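Local atomic coordinates of GH3 beta-N-acetylglucosaminidase (Paenibacillaceae, PDB entry 6K5J), a protein that hydrolyses beta-linked N-acetylglucosamine from the non-reducing ends of its substrates, as a family 3 glycoside hydrolase. Residues Arg91-Val99 / Ala117-Leu128; Pro136-Pro144 / Arg207-Phe216. All blocks are in the same frame, centred on the assembly; numbering follows the deposited sequence.

Contact 1: residues Arg91-Val99 / Ala117-Leu128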
ATOM      1  N   ARG A  91       6.719   2.903  -3.837  1.00 20.17           N
ATOM      2  CA  ARG A  91       6.982   3.706  -5.025  1.00 20.13           C
ATOM      3  C   ARG A  91       8.460   3.940  -5.270  1.00 22.41           C
ATOM      4  O   ARG A  91       8.832   4.340  -6.380  1.00 24.13           O
ATOM      5  CB  ARG A  91       6.293   5.073  -4.924  1.00 21.62           C
ATOM      6  CG  ARG A  91       4.835   4.988  -4.612  1.00 19.73           C
ATOM      7  CD  ARG A  91       4.086   4.310  -5.730  1.00 22.05           C
ATOM      8  NE  ARG A  91       2.661   4.496  -5.528  1.00 22.85           N
ATOM      9  CZ  ARG A  91       1.732   3.626  -5.889  1.00 32.66           C
ATOM     10  NH1 ARG A  91       2.054   2.480  -6.496  1.00 27.22           N
ATOM     11  NH2 ARG A  91       0.474   3.908  -5.629  1.00 27.28           N
ATOM     12  N   LEU A  92       9.295   3.716  -4.260  1.00 22.29           N
ATOM     13  CA  LEU A  92      10.740   3.864  -4.364  1.00 23.15           C
ATOM     14  C   LEU A  92      11.391   2.699  -3.639  1.00 21.48           C
ATOM     15  O   LEU A  92      11.112   2.470  -2.462  1.00 21.66           O
ATOM     16  CB  LEU A  92      11.204   5.196  -3.760  1.00 22.77           C
ATOM     17  CG  LEU A  92      12.727   5.383  -3.737  1.00 21.27           C
ATOM     18  CD1 LEU A  92      13.296   5.431  -5.158  1.00 18.78           C
ATOM     19  CD2 LEU A  92      13.090   6.634  -2.954  1.00 21.40           C
ATOM     20  N   GLU A  93      12.254   1.968  -4.344  1.00 19.92           N
ATOM     21  CA  GLU A  93      13.123   0.981  -3.726  1.00 22.09           C
ATOM     22  C   GLU A  93      14.604   1.265  -3.940  1.00 23.26           C
ATOM     23  O   GLU A  93      15.426   0.742  -3.186  1.00 23.89           O
ATOM     24  CB  GLU A  93      12.804  -0.429  -4.258  1.00 27.28           C
ATOM     25  CG  GLU A  93      11.322  -0.801  -4.194  1.00 25.19           C
ATOM     26  CD  GLU A  93      10.510  -0.165  -5.308  1.00 28.14           C
ATOM     27  OE1 GLU A  93       9.380   0.298  -5.045  1.00 29.67           O
ATOM     28  OE2 GLU A  93      11.002  -0.099  -6.453  1.00 27.91           O
ATOM     29  N   ASN A  94      14.964   2.096  -4.915  1.00 23.58           N
ATOM     30  CA  ASN A  94      16.368   2.372  -5.184  1.00 23.00           C
ATOM     31  C   ASN A  94      16.936   3.257  -4.084  1.00 21.96           C
ATOM     32  O   ASN A  94      16.464   4.379  -3.893  1.00 22.65           O
ATOM     33  CB  ASN A  94      16.520   3.057  -6.541  1.00 22.13           C
ATOM     34  CG  ASN A  94      17.976   3.275  -6.915  1.00 26.14           C
ATOM     35  OD1 ASN A  94      18.817   2.399  -6.709  1.00 25.59           O
ATOM     36  ND2 ASN A  94      18.278   4.437  -7.453  1.00 21.59           N
ATOM     37  N   GLY A  95      17.939   2.758  -3.357  1.00 20.58           N
ATOM     38  CA  GLY A  95      18.589   3.561  -2.341  1.00 22.60           C
ATOM     39  C   GLY A  95      17.873   3.653  -1.014  1.00 22.08           C
ATOM     40  O   GLY A  95      18.286   4.450  -0.162  1.00 19.47           O
ATOM     41  N   VAL A  96      16.802   2.886  -0.812  1.00 20.11           N
ATOM     42  CA  VAL A  96      16.088   2.853   0.456  1.00 21.15           C
ATOM     43  C   VAL A  96      15.881   1.396   0.848  1.00 22.28           C
ATOM     44  O   VAL A  96      16.031   0.482   0.034  1.00 20.90           O
ATOM     45  CB  VAL A  96      14.733   3.599   0.405  1.00 20.38           C
ATOM     46  CG1 VAL A  96      14.947   5.036  -0.064  1.00 19.70           C
ATOM     47  CG2 VAL A  96      13.757   2.881  -0.516  1.00 22.93           C
ATOM     48  N   THR A  97      15.558   1.192   2.124  1.00 22.14           N
ATOM     49  CA  THR A  97      15.289  -0.145   2.637  1.00 24.20           C
ATOM     50  C   THR A  97      13.960  -0.645   2.098  1.00 22.60           C
ATOM     51  O   THR A  97      12.950   0.057   2.187  1.00 21.38           O
ATOM     52  CB  THR A  97      15.237  -0.121   4.165  1.00 20.77           C
ATOM     53  OG1 THR A  97      16.418   0.502   4.675  1.00 22.14           O
ATOM     54  CG2 THR A  97      15.125  -1.527   4.741  1.00 19.26           C
ATOM     55  N   VAL A  98      13.945  -1.868   1.577  1.00 18.15           N
ATOM     56  CA  VAL A  98      12.692  -2.519   1.210  1.00 20.40           C
ATOM     57  C   VAL A  98      12.170  -3.193   2.475  1.00 24.33           C
ATOM     58  O   VAL A  98      12.776  -4.133   2.990  1.00 25.28           O
ATOM     59  CB  VAL A  98      12.881  -3.513   0.057  1.00 23.63           C
ATOM     60  CG1 VAL A  98      11.550  -4.183  -0.296  1.00 23.82           C
ATOM     61  CG2 VAL A  98      13.426  -2.790  -1.157  1.00 23.94           C
ATOM     62  N   VAL A  99      11.065  -2.681   3.000  1.00 16.93           N
ATOM     63  CA  VAL A  99      10.548  -3.069   4.304  1.00 20.41           C
ATOM     64  C   VAL A  99       9.435  -4.091   4.077  1.00 20.80           C
ATOM     65  O   VAL A  99       8.684  -3.954   3.104  1.00 23.60           O
ATOM     66  CB  VAL A  99      10.068  -1.812   5.049  1.00 24.65           C
ATOM     67  CG1 VAL A  99       9.194  -2.146   6.207  1.00 23.19           C
ATOM     68  CG2 VAL A  99      11.287  -0.966   5.480  1.00 21.26           C
ATOM     69  N   ALA A 117       9.299  -1.484  11.366  1.00 18.51           N
ATOM     70  CA  ALA A 117       9.158  -1.397   9.916  1.00 18.99           C
ATOM     71  C   ALA A 117       8.689  -0.007   9.498  1.00 21.07           C
ATOM     72  O   ALA A 117       9.257   0.613   8.588  1.00 20.79           O
ATOM     73  CB  ALA A 117       8.190  -2.476   9.441  1.00 23.46           C
ATOM     74  N   ALA A 118       7.665   0.508  10.175  1.00 17.37           N
ATOM     75  CA  ALA A 118       7.135   1.822   9.832  1.00 19.23           C
ATOM     76  C   ALA A 118       8.131   2.920  10.158  1.00 21.07           C
ATOM     77  O   ALA A 118       8.215   3.929   9.443  1.00 19.10           O
ATOM     78  CB  ALA A 118       5.815   2.062  10.568  1.00 17.43           C
ATOM     79  N   HIS A 119       8.892   2.753  11.242  1.00 18.25           N
ATOM     80  CA  HIS A 119       9.861   3.787  11.603  1.00 20.44           C
ATOM     81  C   HIS A 119      11.003   3.857  10.593  1.00 17.97           C
ATOM     82  O   HIS A 119      11.512   4.943  10.301  1.00 18.29           O
ATOM     83  CB  HIS A 119      10.401   3.548  13.011  1.00 21.67           C
ATOM     84  CG  HIS A 119      11.208   4.695  13.538  1.00 25.39           C
ATOM     85  ND1 HIS A 119      10.631   5.874  13.959  1.00 30.04           N
ATOM     86  CD2 HIS A 119      12.542   4.847  13.710  1.00 25.84           C
ATOM     87  CE1 HIS A 119      11.575   6.701  14.377  1.00 28.17           C
ATOM     88  NE2 HIS A 119      12.744   6.104  14.232  1.00 26.77           N
ATOM     89  N   ILE A 120      11.425   2.717  10.049  1.00 19.49           N
ATOM     90  CA  ILE A 120      12.417   2.752   8.977  1.00 18.91           C
ATOM     91  C   ILE A 120      11.853   3.478   7.761  1.00 20.06           C
ATOM     92  O   ILE A 120      12.495   4.376   7.201  1.00 19.08           O
ATOM     93  CB  ILE A 120      12.876   1.333   8.606  1.00 20.52           C
ATOM     94  CG1 ILE A 120      13.780   0.751   9.692  1.00 18.37           C
ATOM     95  CG2 ILE A 120      13.608   1.361   7.268  1.00 20.94           C
ATOM     96  CD1 ILE A 120      14.042  -0.743   9.487  1.00 20.68           C
ATOM     97  N   ILE A 121      10.650   3.087   7.322  1.00 15.97           N
ATOM     98  CA  ILE A 121      10.032   3.773   6.183  1.00 17.61           C
ATOM     99  C   ILE A 121       9.953   5.272   6.446  1.00 18.35           C
ATOM    100  O   ILE A 121      10.310   6.094   5.592  1.00 17.75           O
ATOM    101  CB  ILE A 121       8.632   3.202   5.887  1.00 18.27           C
ATOM    102  CG1 ILE A 121       8.719   1.795   5.277  1.00 17.25           C
ATOM    103  CG2 ILE A 121       7.872   4.149   4.926  1.00 19.76           C
ATOM    104  CD1 ILE A 121       7.351   1.053   5.242  1.00 21.17           C
ATOM    105  N   GLY A 122       9.451   5.646   7.624  1.00 18.38           N
ATOM    106  CA  GLY A 122       9.223   7.055   7.904  1.00 18.38           C
ATOM    107  C   GLY A 122      10.512   7.845   8.041  1.00 17.23           C
ATOM    108  O   GLY A 122      10.588   9.004   7.627  1.00 16.23           O
ATOM    109  N   SER A 123      11.537   7.233   8.639  1.00 19.11           N
ATOM    110  CA  SER A 123      12.831   7.896   8.768  1.00 20.18           C
ATOM    111  C   SER A 123      13.418   8.188   7.403  1.00 22.16           C
ATOM    112  O   SER A 123      13.959   9.273   7.161  1.00 20.68           O
ATOM    113  CB  SER A 123      13.803   7.013   9.556  1.00 21.23           C
ATOM    114  OG  SER A 123      13.476   7.038  10.927  1.00 29.58           O
ATOM    115  N   GLU A 124      13.340   7.211   6.505  1.00 20.77           N
ATOM    116  CA  GLU A 124      13.894   7.398   5.175  1.00 19.01           C
ATOM    117  C   GLU A 124      13.056   8.385   4.366  1.00 20.00           C
ATOM    118  O   GLU A 124      13.607   9.230   3.654  1.00 20.61           O
ATOM    119  CB  GLU A 124      14.028   6.033   4.496  1.00 19.57           C
ATOM    120  CG  GLU A 124      14.944   5.095   5.323  1.00 22.69           C
ATOM    121  CD  GLU A 124      15.272   3.768   4.644  1.00 24.21           C
ATOM    122  OE1 GLU A 124      14.574   3.401   3.684  1.00 21.74           O
ATOM    123  OE2 GLU A 124      16.220   3.079   5.095  1.00 24.03           O
ATOM    124  N   LEU A 125      11.727   8.324   4.486  1.00 18.98           N
ATOM    125  CA  LEU A 125      10.898   9.294   3.773  1.00 19.78           C
ATOM    126  C   LEU A 125      11.218  10.713   4.225  1.00 19.78           C
ATOM    127  O   LEU A 125      11.380  11.621   3.399  1.00 19.62           O
ATOM    128  CB  LEU A 125       9.412   8.999   3.980  1.00 17.16           C
ATOM    129  CG  LEU A 125       8.808   7.754   3.320  1.00 17.93           C
ATOM    130  CD1 LEU A 125       7.312   7.648   3.643  1.00 19.84           C
ATOM    131  CD2 LEU A 125       9.044   7.739   1.812  1.00 18.36           C
ATOM    132  N   ARG A 126      11.303  10.926   5.541  1.00 20.25           N
ATOM    133  CA  ARG A 126      11.543  12.273   6.054  1.00 22.42           C
ATOM    134  C   ARG A 126      12.894  12.805   5.589  1.00 21.07           C
ATOM    135  O   ARG A 126      13.028  13.996   5.274  1.00 21.03           O
ATOM    136  CB  ARG A 126      11.452  12.280   7.581  1.00 23.34           C
ATOM    137  CG  ARG A 126      11.337  13.675   8.208  1.00 22.64           C
ATOM    138  CD  ARG A 126      10.106  14.426   7.697  1.00 31.53           C
ATOM    139  NE  ARG A 126      10.288  15.878   7.760  1.00 35.31           N
ATOM    140  CZ  ARG A 126       9.532  16.712   8.475  1.00 34.01           C
ATOM    141  NH1 ARG A 126       8.514  16.258   9.191  1.00 26.15           N
ATOM    142  NH2 ARG A 126       9.798  18.014   8.472  1.00 39.64           N
ATOM    143  N   ALA A 127      13.898  11.928   5.509  1.00 20.12           N
ATOM    144  CA  ALA A 127      15.195  12.320   4.965  1.00 22.68           C
ATOM    145  C   ALA A 127      15.094  12.767   3.515  1.00 24.36           C
ATOM    146  O   ALA A 127      15.960  13.515   3.046  1.00 23.24           O
ATOM    147  CB  ALA A 127      16.185  11.162   5.092  1.00 20.78           C
ATOM    148  N   LEU A 128      14.049  12.346   2.796  1.00 19.56           N
ATOM    149  CA  LEU A 128      13.845  12.761   1.419  1.00 17.29           C
ATOM    150  C   LEU A 128      12.910  13.961   1.297  1.00 21.42           C
ATOM    151  O   LEU A 128      12.519  14.313   0.179  1.00 20.75           O
ATOM    152  CB  LEU A 128      13.298  11.593   0.593  1.00 21.08           C
ATOM    153  CG  LEU A 128      14.114  10.300   0.632  1.00 24.79           C
ATOM    154  CD1 LEU A 128      13.521   9.278  -0.336  1.00 22.40           C
ATOM    155  CD2 LEU A 128      15.574  10.550   0.298  1.00 24.23           C
TER
HETATM  156  O   HOH W   1      12.178   2.378   3.367  1.00 24.53           O

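Contact 2: residues Pro136-Pro144 / Arg207-Phe216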
ATOM      1  N   PRO A 136      -0.744   3.568   7.458  1.00 15.72           N
ATOM      2  CA  PRO A 136      -0.978   2.185   7.040  1.00 17.12           C
ATOM      3  C   PRO A 136      -2.420   1.920   6.613  1.00 21.01           C
ATOM      4  O   PRO A 136      -3.343   2.585   7.087  1.00 16.81           O
ATOM      5  CB  PRO A 136      -0.654   1.383   8.305  1.00 17.57           C
ATOM      6  CG  PRO A 136      -1.143   2.287   9.415  1.00 19.31           C
ATOM      7  CD  PRO A 136      -0.873   3.720   8.922  1.00 15.71           C
ATOM      8  N   SER A 137      -2.607   0.940   5.733  1.00 16.22           N
ATOM      9  CA  SER A 137      -3.929   0.345   5.598  1.00 19.03           C
ATOM     10  C   SER A 137      -4.346  -0.300   6.915  1.00 20.72           C
ATOM     11  O   SER A 137      -3.608  -1.114   7.479  1.00 18.30           O
ATOM     12  CB  SER A 137      -3.935  -0.710   4.495  1.00 18.09           C
ATOM     13  OG  SER A 137      -5.119  -1.499   4.559  1.00 17.65           O
ATOM     14  N   LEU A 138      -5.535   0.070   7.404  1.00 16.96           N
ATOM     15  CA  LEU A 138      -6.201  -0.628   8.491  1.00 17.06           C
ATOM     16  C   LEU A 138      -7.343  -1.492   7.979  1.00 17.18           C
ATOM     17  O   LEU A 138      -8.230  -1.874   8.754  1.00 19.55           O
ATOM     18  CB  LEU A 138      -6.716   0.369   9.538  1.00 18.02           C
ATOM     19  CG  LEU A 138      -5.634   1.190  10.249  1.00 17.51           C
ATOM     20  CD1 LEU A 138      -6.265   2.007  11.386  1.00 17.87           C
ATOM     21  CD2 LEU A 138      -4.524   0.278  10.786  1.00 16.47           C
ATOM     22  N   ASP A 139      -7.349  -1.792   6.684  1.00 17.42           N
ATOM     23  CA  ASP A 139      -8.356  -2.695   6.149  1.00 17.24           C
ATOM     24  C   ASP A 139      -8.130  -4.102   6.689  1.00 20.74           C
ATOM     25  O   ASP A 139      -6.994  -4.533   6.906  1.00 18.81           O
ATOM     26  CB  ASP A 139      -8.324  -2.682   4.622  1.00 17.85           C
ATOM     27  CG  ASP A 139      -8.420  -1.270   4.046  1.00 20.23           C
ATOM     28  OD1 ASP A 139      -9.421  -0.569   4.325  1.00 19.05           O
ATOM     29  OD2 ASP A 139      -7.497  -0.860   3.313  1.00 18.76           O
ATOM     30  N   ILE A 140      -9.230  -4.811   6.934  1.00 17.91           N
ATOM     31  CA  ILE A 140      -9.207  -6.154   7.503  1.00 18.02           C
ATOM     32  C   ILE A 140      -9.628  -7.106   6.392  1.00 18.81           C
ATOM     33  O   ILE A 140     -10.803  -7.131   5.996  1.00 18.50           O
ATOM     34  CB  ILE A 140     -10.131  -6.278   8.727  1.00 17.73           C
ATOM     35  CG1 ILE A 140      -9.713  -5.304   9.832  1.00 18.06           C
ATOM     36  CG2 ILE A 140     -10.112  -7.707   9.279  1.00 18.06           C
ATOM     37  CD1 ILE A 140     -10.850  -4.964  10.822  1.00 21.02           C
ATOM     38  N   ASN A 141      -8.676  -7.882   5.871  1.00 16.65           N
ATOM     39  CA  ASN A 141      -8.922  -8.717   4.692  1.00 16.97           C
ATOM     40  C   ASN A 141      -9.552 -10.039   5.129  1.00 20.77           C
ATOM     41  O   ASN A 141      -8.915 -11.093   5.179  1.00 22.47           O
ATOM     42  CB  ASN A 141      -7.634  -8.948   3.912  1.00 20.63           C
ATOM     43  CG  ASN A 141      -7.891  -9.296   2.460  1.00 20.65           C
ATOM     44  OD1 ASN A 141      -7.995  -8.412   1.605  1.00 20.15           O
ATOM     45  ND2 ASN A 141      -7.987 -10.590   2.169  1.00 19.54           N
ATOM     46  N   ASN A 142     -10.835  -9.957   5.480  1.00 20.03           N
ATOM     47  CA  ASN A 142     -11.630 -11.116   5.874  1.00 22.39           C
ATOM     48  C   ASN A 142     -12.262 -11.819   4.678  1.00 22.60           C
ATOM     49  O   ASN A 142     -12.958 -12.823   4.861  1.00 21.49           O
ATOM     50  CB  ASN A 142     -12.735 -10.688   6.839  1.00 21.08           C
ATOM     51  CG  ASN A 142     -13.713  -9.757   6.183  1.00 24.12           C
ATOM     52  OD1 ASN A 142     -13.342  -8.670   5.756  1.00 24.22           O
ATOM     53  ND2 ASN A 142     -14.959 -10.195   6.040  1.00 29.61           N
ATOM     54  N   ASN A 143     -12.063 -11.295   3.476  1.00 19.67           N
ATOM     55  CA  ASN A 143     -12.556 -11.909   2.243  1.00 18.31           C
ATOM     56  C   ASN A 143     -11.374 -12.332   1.386  1.00 17.69           C
ATOM     57  O   ASN A 143     -10.682 -11.459   0.827  1.00 19.04           O
ATOM     58  CB  ASN A 143     -13.440 -10.928   1.475  1.00 19.50           C
ATOM     59  CG  ASN A 143     -13.941 -11.498   0.163  1.00 25.29           C
ATOM     60  OD1 ASN A 143     -13.762 -12.685  -0.132  1.00 22.71           O
ATOM     61  ND2 ASN A 143     -14.600 -10.660  -0.623  1.00 27.64           N
ATOM     62  N   PRO A 144     -11.111 -13.631   1.215  1.00 21.53           N
ATOM     63  CA  PRO A 144      -9.919 -14.035   0.445  1.00 16.69           C
ATOM     64  C   PRO A 144      -9.986 -13.629  -1.016  1.00 20.56           C
ATOM     65  O   PRO A 144      -8.931 -13.499  -1.654  1.00 20.62           O
ATOM     66  CB  PRO A 144      -9.878 -15.565   0.618  1.00 18.03           C
ATOM     67  CG  PRO A 144     -11.303 -15.958   0.948  1.00 19.53           C
ATOM     68  CD  PRO A 144     -11.899 -14.782   1.694  1.00 19.38           C
ATOM     69  N   ARG A 207     -21.901  -5.529  12.606  1.00 25.32           N
ATOM     70  CA  ARG A 207     -20.704  -6.129  12.044  1.00 26.14           C
ATOM     71  C   ARG A 207     -19.639  -5.067  11.795  1.00 24.82           C
ATOM     72  O   ARG A 207     -18.462  -5.280  12.105  1.00 23.22           O
ATOM     73  CB  ARG A 207     -21.075  -6.898  10.775  1.00 29.16           C
ATOM     74  CG  ARG A 207     -20.049  -6.853   9.684  1.00 35.48           C
ATOM     75  CD  ARG A 207     -18.795  -7.657   9.977  1.00 28.26           C
ATOM     76  NE  ARG A 207     -17.910  -7.413   8.850  1.00 30.65           N
ATOM     77  CZ  ARG A 207     -17.889  -8.161   7.755  1.00 28.47           C
ATOM     78  NH1 ARG A 207     -18.657  -9.245   7.672  1.00 24.66           N
ATOM     79  NH2 ARG A 207     -17.080  -7.838   6.758  1.00 28.80           N
ATOM     80  N   LEU A 208     -20.045  -3.893  11.283  1.00 21.84           N
ATOM     81  CA  LEU A 208     -19.085  -2.813  11.078  1.00 21.56           C
ATOM     82  C   LEU A 208     -18.463  -2.374  12.398  1.00 21.68           C
ATOM     83  O   LEU A 208     -17.265  -2.075  12.456  1.00 18.81           O
ATOM     84  CB  LEU A 208     -19.759  -1.623  10.379  1.00 20.97           C
ATOM     85  CG  LEU A 208     -20.387  -1.885   9.003  1.00 23.05           C
ATOM     86  CD1 LEU A 208     -21.032  -0.619   8.431  1.00 21.10           C
ATOM     87  CD2 LEU A 208     -19.345  -2.456   8.026  1.00 22.89           C
ATOM     88  N   ASP A 209     -19.261  -2.332  13.473  1.00 20.54           N
ATOM     89  CA  ASP A 209     -18.740  -1.899  14.769  1.00 20.13           C
ATOM     90  C   ASP A 209     -17.700  -2.870  15.313  1.00 21.53           C
ATOM     91  O   ASP A 209     -16.723  -2.452  15.946  1.00 22.23           O
ATOM     92  CB  ASP A 209     -19.875  -1.759  15.789  1.00 22.39           C
ATOM     93  CG  ASP A 209     -20.744  -0.549  15.540  1.00 27.54           C
ATOM     94  OD1 ASP A 209     -20.313   0.367  14.817  1.00 26.11           O
ATOM     95  OD2 ASP A 209     -21.871  -0.519  16.074  1.00 25.08           O
ATOM     96  N   ARG A 210     -17.897  -4.164  15.104  1.00 20.84           N
ATOM     97  CA  ARG A 210     -16.986  -5.131  15.700  1.00 24.64           C
ATOM     98  C   ARG A 210     -15.810  -5.477  14.799  1.00 24.17           C
ATOM     99  O   ARG A 210     -14.802  -6.000  15.289  1.00 23.43           O
ATOM    100  CB  ARG A 210     -17.727  -6.413  16.064  1.00 22.44           C
ATOM    101  CG  ARG A 210     -18.061  -7.297  14.899  1.00 26.84           C
ATOM    102  CD  ARG A 210     -18.672  -8.616  15.372  1.00 28.30           C
ATOM    103  NE  ARG A 210     -19.683  -9.074  14.430  1.00 31.66           N
ATOM    104  CZ  ARG A 210     -19.423  -9.804  13.354  1.00 37.91           C
ATOM    105  NH1 ARG A 210     -18.176 -10.188  13.089  1.00 34.52           N
ATOM    106  NH2 ARG A 210     -20.412 -10.156  12.546  1.00 38.24           N
ATOM    107  N   LEU A 211     -15.911  -5.203  13.505  1.00 21.88           N
ATOM    108  CA  LEU A 211     -14.834  -5.571  12.595  1.00 20.24           C
ATOM    109  C   LEU A 211     -14.243  -4.325  11.939  1.00 19.41           C
ATOM    110  O   LEU A 211     -13.263  -3.771  12.450  1.00 21.48           O
ATOM    111  CB  LEU A 211     -15.342  -6.572  11.553  1.00 19.13           C
ATOM    112  CG  LEU A 211     -14.190  -7.251  10.790  1.00 22.41           C
ATOM    113  CD1 LEU A 211     -13.355  -8.094  11.741  1.00 20.76           C
ATOM    114  CD2 LEU A 211     -14.701  -8.089   9.622  1.00 23.67           C
ATOM    115  N   GLU A 212     -14.866  -3.861  10.847  1.00 20.46           N
ATOM    116  CA  GLU A 212     -14.323  -2.784  10.010  1.00 19.31           C
ATOM    117  C   GLU A 212     -13.840  -1.585  10.827  1.00 20.83           C
ATOM    118  O   GLU A 212     -12.707  -1.122  10.663  1.00 18.51           O
ATOM    119  CB  GLU A 212     -15.390  -2.329   9.006  1.00 22.46           C
ATOM    120  CG  GLU A 212     -15.442  -3.120   7.686  1.00 20.65           C
ATOM    121  CD  GLU A 212     -16.077  -4.508   7.817  1.00 25.66           C
ATOM    122  OE1 GLU A 212     -16.631  -4.831   8.887  1.00 22.30           O
ATOM    123  OE2 GLU A 212     -16.028  -5.280   6.833  1.00 25.80           O
ATOM    124  N   LEU A 213     -14.695  -1.058  11.708  1.00 19.59           N
ATOM    125  CA  LEU A 213     -14.397   0.198  12.398  1.00 22.21           C
ATOM    126  C   LEU A 213     -13.367   0.058  13.518  1.00 20.61           C
ATOM    127  O   LEU A 213     -12.745   1.062  13.893  1.00 20.16           O
ATOM    128  CB  LEU A 213     -15.692   0.792  12.975  1.00 18.24           C
ATOM    129  CG  LEU A 213     -16.673   1.317  11.916  1.00 23.59           C
ATOM    130  CD1 LEU A 213     -18.037   1.630  12.537  1.00 23.39           C
ATOM    131  CD2 LEU A 213     -16.111   2.552  11.220  1.00 22.47           C
ATOM    132  N   ALA A 214     -13.185  -1.147  14.061  1.00 20.26           N
ATOM    133  CA  ALA A 214     -12.413  -1.306  15.294  1.00 18.72           C
ATOM    134  C   ALA A 214     -10.979  -0.794  15.188  1.00 21.43           C
ATOM    135  O   ALA A 214     -10.544  -0.058  16.092  1.00 21.49           O
ATOM    136  CB  ALA A 214     -12.456  -2.777  15.741  1.00 21.06           C
ATOM    137  N   PRO A 215     -10.192  -1.131  14.161  1.00 21.28           N
ATOM    138  CA  PRO A 215      -8.819  -0.598  14.127  1.00 21.34           C
ATOM    139  C   PRO A 215      -8.771   0.903  13.906  1.00 20.61           C
ATOM    140  O   PRO A 215      -7.870   1.563  14.445  1.00 19.22           O
ATOM    141  CB  PRO A 215      -8.155  -1.377  12.977  1.00 19.19           C
ATOM    142  CG  PRO A 215      -9.276  -1.846  12.137  1.00 20.99           C
ATOM    143  CD  PRO A 215     -10.440  -2.079  13.062  1.00 20.43           C
ATOM    144  N   PHE A 216      -9.725   1.471  13.156  1.00 20.01           N
ATOM    145  CA  PHE A 216      -9.767   2.925  13.013  1.00 20.80           C
ATOM    146  C   PHE A 216     -10.036   3.607  14.352  1.00 19.14           C
ATOM    147  O   PHE A 216      -9.416   4.629  14.663  1.00 18.21           O
ATOM    148  CB  PHE A 216     -10.820   3.328  11.978  1.00 18.78           C
ATOM    149  CG  PHE A 216     -10.468   2.917  10.574  1.00 20.13           C
ATOM    150  CD1 PHE A 216      -9.522   3.627   9.849  1.00 17.03           C
ATOM    151  CD2 PHE A 216     -11.074   1.813   9.985  1.00 17.12           C
ATOM    152  CE1 PHE A 216      -9.187   3.249   8.548  1.00 17.58           C
ATOM    153  CE2 PHE A 216     -10.749   1.435   8.681  1.00 18.25           C
ATOM    154  CZ  PHE A 216      -9.814   2.161   7.962  1.00 14.89           C
TER
HETATM  155  O   HOH W   2     -11.132  -2.050   8.619  1.00 19.55           O

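Contact 1: residues Arg91-Val99 / Ala117-Leu128
V96 and E124 face each other with CA atoms 6.9 Å apart, and V99 and A117 with theirs at 6.0 Å, so the irregular segment 91-99 follows the flank of the helix in 117-128. The polar centre is E124, whose side chain runs straight out beyond CG and crosses that of T97 at about a right angle. Its carboxylate grips one residue twice: OE1 takes the backbone N of T97 at 2.9 Å through its syn lone pair, while OG1 of T97 donates to OE2 at 2.6 Å, again on the syn side and 17° out of the carboxylate plane. A water donates to both T97 O and E124 OE1, and K361 makes a salt bridge to OE2, so the negative charge of this buried carboxylate is probably offset. Toward A117 the contact turns apolar. With CG1 anti to the backbone N (chi1 164°), V99 spreads its two methyls over the helix. V99 CG1 presses tightly on A117 CB at 3.4 Å, and V99 CG2 lies against I120 CG2 (3.7 Å) and CG1 of I121. At the other end L92 and L128 meet tip to tip, CD2 to CD1 at 3.7 Å. The arrangement belongs to the TIM-barrel fold of the family 3 N-terminal domain: the loop after strand 79-81 lies back on helix 111-127, the second helix after that strand.

Contact 2: residues Pro136-Pro144 / Arg207-Phe216
L138 is the first residue of 136-144 to touch the other segment, its CB sitting over one face of the F216 ring in a CH-pi contact, 4.1 Å from the centroid and 18° off the normal. The same CB also meets CB of P215 at 4.1 Å. From the backbone, L138 O is joined to E212 O by a water that donates to both. The backbone N of D139 closes an ST turn on S137 OG, which in turn donates to D139 OD2; H183 is a further partner of that oxygen. I140 then pushes its CD1 into the bend where the chain leaves the helix ending at R210: this methyl lies 3.1 Å from L211 O and 3.7 Å from CD of P215, and CG of L211 is close as well. N142 ends the walk. Its CG stands between the backbone N and the carbonyl carbon (chi1 64°), packed on CD2 of L211, and its amide is nearly perpendicular to the R207 guanidinium. N142 ND2 and R207 NH2, 3.3 Å apart, are both donors, but they converge on the same oxygen of D189; the strongest partner of N142 ND2 is T534 O. R207 meanwhile holds E212 side-on, NE to OE1 and NH2 to OE2 (2.8 Å), both in the guanidinium plane. Cutting R207 back to an alanine is likely to leave the buried carboxylate of E212 without its mate and free to turn, and to cost D189 a salt bridge. The direct contacts are thus mainly apolar, while the polar groups of the two segments are linked through a water and the acid D189.

How the contacts relate
Contacts 1 and 2 follow one another along the chain, the first closing before the second opens, and they lie on opposite sides of the chain's centre. Their centres are 26 Å apart and their nearest atoms about 7 Å, without touching. Both belong to the N-terminal family 3 domain of the TIM-barrel clan. Helix 111-127 of contact 1 leads into strand 132-133, whose following loop supplies 136-144. Helix 158-174 is shared: A118 and I121 pack on it from contact 1, I140 and P215 from contact 2. Loops after two different parallel strands are thus set against helices of one barrel, so that each contact packs a separate loop-helix pair of the same domain.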